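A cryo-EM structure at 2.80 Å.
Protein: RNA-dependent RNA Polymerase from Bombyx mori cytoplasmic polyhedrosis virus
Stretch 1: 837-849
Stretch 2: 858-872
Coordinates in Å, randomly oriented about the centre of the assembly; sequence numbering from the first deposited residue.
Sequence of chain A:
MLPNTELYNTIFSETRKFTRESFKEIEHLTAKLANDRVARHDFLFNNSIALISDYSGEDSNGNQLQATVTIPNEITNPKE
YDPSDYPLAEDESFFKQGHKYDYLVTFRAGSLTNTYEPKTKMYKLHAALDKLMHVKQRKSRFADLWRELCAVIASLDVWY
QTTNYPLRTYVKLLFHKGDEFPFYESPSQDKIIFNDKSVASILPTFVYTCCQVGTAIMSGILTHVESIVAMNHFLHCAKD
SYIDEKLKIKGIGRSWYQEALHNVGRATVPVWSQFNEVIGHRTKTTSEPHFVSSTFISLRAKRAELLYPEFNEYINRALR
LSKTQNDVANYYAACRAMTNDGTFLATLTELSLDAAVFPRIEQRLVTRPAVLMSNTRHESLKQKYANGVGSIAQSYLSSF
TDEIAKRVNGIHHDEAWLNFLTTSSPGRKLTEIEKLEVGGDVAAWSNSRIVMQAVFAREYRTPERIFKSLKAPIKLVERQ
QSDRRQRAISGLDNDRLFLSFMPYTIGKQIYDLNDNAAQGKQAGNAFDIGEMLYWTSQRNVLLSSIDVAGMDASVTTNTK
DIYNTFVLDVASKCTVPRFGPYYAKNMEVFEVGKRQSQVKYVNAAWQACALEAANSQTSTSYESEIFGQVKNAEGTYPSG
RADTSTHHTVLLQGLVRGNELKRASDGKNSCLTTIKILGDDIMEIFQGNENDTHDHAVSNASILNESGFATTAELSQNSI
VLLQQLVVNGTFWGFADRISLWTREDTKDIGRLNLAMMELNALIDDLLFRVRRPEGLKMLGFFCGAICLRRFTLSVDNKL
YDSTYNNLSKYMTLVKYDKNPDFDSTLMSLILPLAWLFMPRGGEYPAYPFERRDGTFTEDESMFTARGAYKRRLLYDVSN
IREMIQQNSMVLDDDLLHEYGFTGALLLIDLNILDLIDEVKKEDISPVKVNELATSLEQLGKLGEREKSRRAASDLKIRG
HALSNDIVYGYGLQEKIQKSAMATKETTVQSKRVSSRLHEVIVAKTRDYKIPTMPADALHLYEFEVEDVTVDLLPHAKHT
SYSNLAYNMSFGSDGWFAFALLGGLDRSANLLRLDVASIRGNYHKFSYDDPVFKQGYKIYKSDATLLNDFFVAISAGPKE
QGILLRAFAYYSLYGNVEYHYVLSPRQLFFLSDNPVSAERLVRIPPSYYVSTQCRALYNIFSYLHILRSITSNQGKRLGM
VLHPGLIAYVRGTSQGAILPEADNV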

# COMPACT_ATOMS: atom_id res chain seq x y z
N LEU A 837 24.93 -22.50 -15.57
CA LEU A 837 23.77 -21.75 -16.03
C LEU A 837 22.62 -22.64 -16.48
O LEU A 837 21.48 -22.17 -16.53
CB LEU A 837 24.17 -20.83 -17.18
CG LEU A 837 25.06 -19.64 -16.87
CD1 LEU A 837 25.49 -18.95 -18.16
CD2 LEU A 837 24.31 -18.67 -16.00
N PHE A 838 22.88 -23.91 -16.79
CA PHE A 838 21.87 -24.72 -17.46
C PHE A 838 21.44 -25.91 -16.63
O PHE A 838 20.97 -26.91 -17.18
CB PHE A 838 22.43 -25.18 -18.81
CG PHE A 838 23.05 -24.07 -19.60
CD1 PHE A 838 22.28 -23.10 -20.20
CD2 PHE A 838 24.43 -24.03 -19.77
CE1 PHE A 838 22.88 -22.08 -20.92
CE2 PHE A 838 25.02 -23.02 -20.50
CZ PHE A 838 24.24 -22.05 -21.08
N MET A 839 21.57 -25.83 -15.31
CA MET A 839 21.44 -27.00 -14.47
C MET A 839 20.22 -26.95 -13.57
O MET A 839 19.68 -25.87 -13.29
CB MET A 839 22.71 -27.18 -13.63
CG MET A 839 23.87 -27.77 -14.41
SD MET A 839 23.60 -29.50 -14.86
CE MET A 839 23.12 -29.41 -16.58
N PRO A 840 19.71 -28.11 -13.14
CA PRO A 840 18.70 -28.13 -12.08
C PRO A 840 19.28 -27.57 -10.79
O PRO A 840 20.36 -27.97 -10.36
CB PRO A 840 18.36 -29.62 -11.95
CG PRO A 840 18.72 -30.20 -13.23
CD PRO A 840 19.92 -29.45 -13.71
N ARG A 841 18.56 -26.61 -10.21
CA ARG A 841 18.94 -25.79 -9.06
C ARG A 841 20.19 -24.96 -9.31
O ARG A 841 20.77 -24.42 -8.36
CB ARG A 841 19.11 -26.64 -7.79
CG ARG A 841 17.84 -27.30 -7.33
CD ARG A 841 18.09 -28.22 -6.15
NE ARG A 841 18.55 -27.49 -4.98
CZ ARG A 841 17.74 -26.94 -4.08
NH1 ARG A 841 18.25 -26.29 -3.04
NH2 ARG A 841 16.43 -27.04 -4.22
N GLY A 842 20.60 -24.80 -10.57
CA GLY A 842 21.70 -23.94 -10.92
C GLY A 842 21.17 -22.66 -11.51
O GLY A 842 20.53 -21.87 -10.82
N GLY A 843 21.41 -22.44 -12.80
CA GLY A 843 20.89 -21.25 -13.44
C GLY A 843 19.51 -21.45 -14.02
O GLY A 843 18.70 -20.52 -14.02
N GLU A 844 19.24 -22.67 -14.50
CA GLU A 844 17.99 -23.06 -15.17
C GLU A 844 17.71 -22.16 -16.37
O GLU A 844 16.59 -21.67 -16.57
CB GLU A 844 16.81 -23.08 -14.21
CG GLU A 844 16.88 -24.15 -13.15
CD GLU A 844 15.68 -24.14 -12.24
OE1 GLU A 844 14.84 -23.23 -12.39
OE2 GLU A 844 15.59 -25.02 -11.36
N TYR A 845 18.73 -21.93 -17.17
CA TYR A 845 18.61 -21.04 -18.30
C TYR A 845 18.54 -21.84 -19.59
O TYR A 845 19.09 -22.95 -19.66
CB TYR A 845 19.81 -20.08 -18.32
CG TYR A 845 19.67 -18.92 -19.26
CD1 TYR A 845 18.86 -17.86 -18.93
CD2 TYR A 845 20.34 -18.90 -20.46
CE1 TYR A 845 18.71 -16.80 -19.77
CE2 TYR A 845 20.21 -17.84 -21.32
CZ TYR A 845 19.39 -16.80 -20.96
OH TYR A 845 19.23 -15.74 -21.80
N PRO A 846 17.82 -21.36 -20.61
CA PRO A 846 17.76 -22.08 -21.89
C PRO A 846 19.11 -22.14 -22.59
O PRO A 846 19.83 -21.14 -22.67
CB PRO A 846 16.74 -21.28 -22.70
CG PRO A 846 15.90 -20.64 -21.69
CD PRO A 846 16.80 -20.30 -20.55
N ALA A 847 19.43 -23.31 -23.12
CA ALA A 847 20.76 -23.61 -23.61
C ALA A 847 20.84 -23.55 -25.13
O ALA A 847 19.84 -23.64 -25.84
CB ALA A 847 21.21 -24.99 -23.13
N TYR A 848 22.06 -23.39 -25.61
CA TYR A 848 22.41 -23.45 -27.03
C TYR A 848 22.75 -24.89 -27.40
O TYR A 848 22.90 -25.74 -26.52
CB TYR A 848 23.57 -22.49 -27.29
CG TYR A 848 23.18 -21.04 -27.25
CD1 TYR A 848 22.70 -20.41 -28.39
CD2 TYR A 848 23.27 -20.30 -26.08
CE1 TYR A 848 22.33 -19.09 -28.37
CE2 TYR A 848 22.91 -18.98 -26.05
CZ TYR A 848 22.44 -18.38 -27.19
OH TYR A 848 22.07 -17.06 -27.17
N PRO A 849 22.83 -25.22 -28.70
CA PRO A 849 23.21 -26.59 -29.09
C PRO A 849 24.60 -27.01 -28.62
O PRO A 849 25.60 -26.38 -28.94
CB PRO A 849 23.15 -26.54 -30.62
CG PRO A 849 22.14 -25.55 -30.91
CD PRO A 849 22.27 -24.50 -29.86
N THR A 858 22.48 -30.97 -29.85
CA THR A 858 21.23 -30.86 -29.12
C THR A 858 20.44 -29.65 -29.62
O THR A 858 20.89 -28.88 -30.46
CB THR A 858 21.49 -30.74 -27.62
OG1 THR A 858 22.21 -29.54 -27.34
CG2 THR A 858 22.30 -31.93 -27.13
N GLU A 859 19.24 -29.48 -29.09
CA GLU A 859 18.33 -28.47 -29.61
C GLU A 859 18.57 -27.11 -28.97
O GLU A 859 18.83 -27.01 -27.76
CB GLU A 859 16.89 -28.93 -29.40
CG GLU A 859 16.52 -30.05 -30.35
CD GLU A 859 15.19 -30.68 -30.02
OE1 GLU A 859 14.66 -30.42 -28.93
OE2 GLU A 859 14.67 -31.43 -30.88
N ASP A 860 18.51 -26.07 -29.79
CA ASP A 860 18.57 -24.69 -29.33
C ASP A 860 17.30 -24.41 -28.54
O ASP A 860 16.24 -24.20 -29.13
CB ASP A 860 18.72 -23.74 -30.51
CG ASP A 860 19.09 -22.32 -30.10
OD1 ASP A 860 19.24 -22.05 -28.89
OD2 ASP A 860 19.21 -21.47 -31.01
N GLU A 861 17.41 -24.41 -27.22
CA GLU A 861 16.23 -24.40 -26.36
C GLU A 861 15.55 -23.04 -26.43
O GLU A 861 16.18 -22.00 -26.20
CB GLU A 861 16.61 -24.74 -24.93
CG GLU A 861 17.14 -26.15 -24.77
CD GLU A 861 17.44 -26.50 -23.34
OE1 GLU A 861 17.32 -25.62 -22.47
OE2 GLU A 861 17.80 -27.66 -23.08
N SER A 862 14.27 -23.06 -26.75
CA SER A 862 13.54 -21.85 -27.08
C SER A 862 13.14 -21.11 -25.82
O SER A 862 13.45 -21.51 -24.70
CB SER A 862 12.33 -22.20 -27.95
OG SER A 862 11.63 -21.04 -28.34
N MET A 863 12.39 -20.03 -25.99
CA MET A 863 11.97 -19.21 -24.87
C MET A 863 10.78 -19.80 -24.13
O MET A 863 10.31 -19.20 -23.16
CB MET A 863 11.63 -17.81 -25.35
CG MET A 863 12.80 -17.14 -26.03
SD MET A 863 14.23 -17.12 -24.95
CE MET A 863 13.66 -15.98 -23.72
N PHE A 864 10.28 -20.96 -24.55
CA PHE A 864 9.14 -21.61 -23.93
C PHE A 864 9.52 -22.93 -23.29
O PHE A 864 8.65 -23.77 -23.06
CB PHE A 864 8.04 -21.84 -24.95
CG PHE A 864 7.60 -20.60 -25.64
CD1 PHE A 864 6.81 -19.68 -25.00
CD2 PHE A 864 7.96 -20.37 -26.95
CE1 PHE A 864 6.40 -18.56 -25.65
CE2 PHE A 864 7.55 -19.25 -27.61
CZ PHE A 864 6.77 -18.33 -26.95
N THR A 865 10.80 -23.14 -22.99
CA THR A 865 11.20 -24.41 -22.42
C THR A 865 10.96 -24.42 -20.91
O THR A 865 11.03 -23.39 -20.23
CB THR A 865 12.67 -24.71 -22.74
OG1 THR A 865 13.04 -25.98 -22.18
CG2 THR A 865 13.59 -23.64 -22.20
N ALA A 866 10.63 -25.60 -20.40
CA ALA A 866 10.27 -25.76 -19.01
C ALA A 866 11.51 -25.74 -18.14
O ALA A 866 12.62 -26.08 -18.56
CB ALA A 866 9.49 -27.05 -18.80
N ARG A 867 11.32 -25.34 -16.89
CA ARG A 867 12.39 -25.32 -15.91
C ARG A 867 12.07 -26.33 -14.82
O ARG A 867 11.12 -27.11 -14.95
CB ARG A 867 12.58 -23.92 -15.33
CG ARG A 867 13.11 -22.94 -16.35
CD ARG A 867 13.33 -21.57 -15.77
NE ARG A 867 13.88 -20.66 -16.77
CZ ARG A 867 13.16 -19.87 -17.54
NH1 ARG A 867 13.75 -19.08 -18.43
NH2 ARG A 867 11.84 -19.85 -17.42
N GLY A 868 12.87 -26.32 -13.77
CA GLY A 868 12.69 -27.30 -12.72
C GLY A 868 13.51 -28.54 -12.98
O GLY A 868 14.64 -28.45 -13.45
N ALA A 869 12.93 -29.71 -12.71
CA ALA A 869 13.63 -30.97 -12.89
C ALA A 869 13.76 -31.37 -14.36
O ALA A 869 14.48 -32.33 -14.65
CB ALA A 869 12.94 -32.08 -12.11
N TYR A 870 13.09 -30.67 -15.27
CA TYR A 870 13.19 -31.00 -16.69
C TYR A 870 14.53 -30.58 -17.29
O TYR A 870 14.90 -31.07 -18.36
CB TYR A 870 12.02 -30.35 -17.44
CG TYR A 870 11.93 -30.69 -18.90
CD1 TYR A 870 11.64 -31.98 -19.32
CD2 TYR A 870 12.12 -29.72 -19.88
CE1 TYR A 870 11.56 -32.30 -20.65
CE2 TYR A 870 12.03 -30.02 -21.22
CZ TYR A 870 11.75 -31.32 -21.60
OH TYR A 870 11.66 -31.63 -22.94
N LYS A 871 15.30 -29.74 -16.59
CA LYS A 871 16.63 -29.36 -17.07
C LYS A 871 17.65 -30.49 -16.91
O LYS A 871 18.74 -30.41 -17.49
CB LYS A 871 17.10 -28.11 -16.33
CG LYS A 871 16.27 -26.88 -16.61
CD LYS A 871 16.38 -26.47 -18.06
CE LYS A 871 17.75 -25.92 -18.35
NZ LYS A 871 17.86 -25.44 -19.75
N ARG A 872 17.32 -31.53 -16.15
CA ARG A 872 18.23 -32.66 -15.97
C ARG A 872 18.31 -33.53 -17.23
O ARG A 872 19.29 -34.25 -17.42
CB ARG A 872 17.81 -33.47 -14.75
CG ARG A 872 18.77 -34.56 -14.32
CD ARG A 872 18.41 -35.21 -13.01
NE ARG A 872 19.29 -36.35 -12.77
CZ ARG A 872 20.48 -36.26 -12.19
NH1 ARG A 872 21.20 -37.36 -12.02
NH2 ARG A 872 20.95 -35.10 -11.78

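Lys871 ties the contact together from within the second stretch: its NZ forms a salt bridge with OE1 of Glu861, ten residues earlier in the same stretch (2.8 Å), and donates a hydrogen bond across to the backbone O of Tyr845 (2.8 Å from NZ). The same Glu861 OE1 accepts a hydrogen bond from Ala847 N (3.2 Å), so one carboxylate oxygen serves both a lysine and a backbone amide. The CA-to-CB bonds of Lys871 and Glu861 both point toward the first stretch. Lys871 bends through three successive m rotamers before a t at chi4, and Glu861 reaches out as m, t. Both residues are buried, and pairing their opposite charges offsets the cost of placing them there.

Glu861 is held by its backbone as well: its N donates to Ala847 O (2.9 Å). Ala847 thus gives its N to the side chain of Glu861 and takes the backbone NH of Glu861 on its O, although neither residue lies in a regular strand. The small methyl of Ala847 fits beside the carboxylate, its CB 4.0 Å from Glu861 OE1. Asp860 OD1 lies 3.5 Å from Ala847 O, but both atoms are acceptors and do not bond; OD1 is satisfied elsewhere in the structure.

A further bond comes from Arg867, whose CA-to-CB bond points toward the first stretch and whose side chain is extended (m, t, t). Its NE donates to Glu844 O (2.9 Å), which sits at the guanidinium edge, near its plane. The cross-stretch bonds therefore all use main-chain atoms of the first stretch, at Glu844, Tyr845 and Ala847.

Prolines fill much of the remaining surface; lacking an amide hydrogen, they contribute compact rings. Pro846 packs its CG against Thr865 CG2 (3.8 Å) and its CB against Glu861 CB (4.1 Å). Pro849 places CB 3.3 Å from Thr858 O and CD 3.7 Å from Asp860 CB. Pro840, in the type II turn from Met839 to Gly842, sets its CG 3.7 Å from Arg872 CB and 4.1 Å from Lys871 CB. Farther along the same side chain, Lys871 CE passes 3.6 Å from Phe838 O.

Gly868 has phi/psi of 90/-139°, where a CB would be jammed against the preceding carbonyl O. Gly843 likewise leaves room where a CB would clash with Leu837 O at 2.4 Å. Together the stretches bury 816 Å², with Lys871, Glu844 and Pro846 the largest contributors.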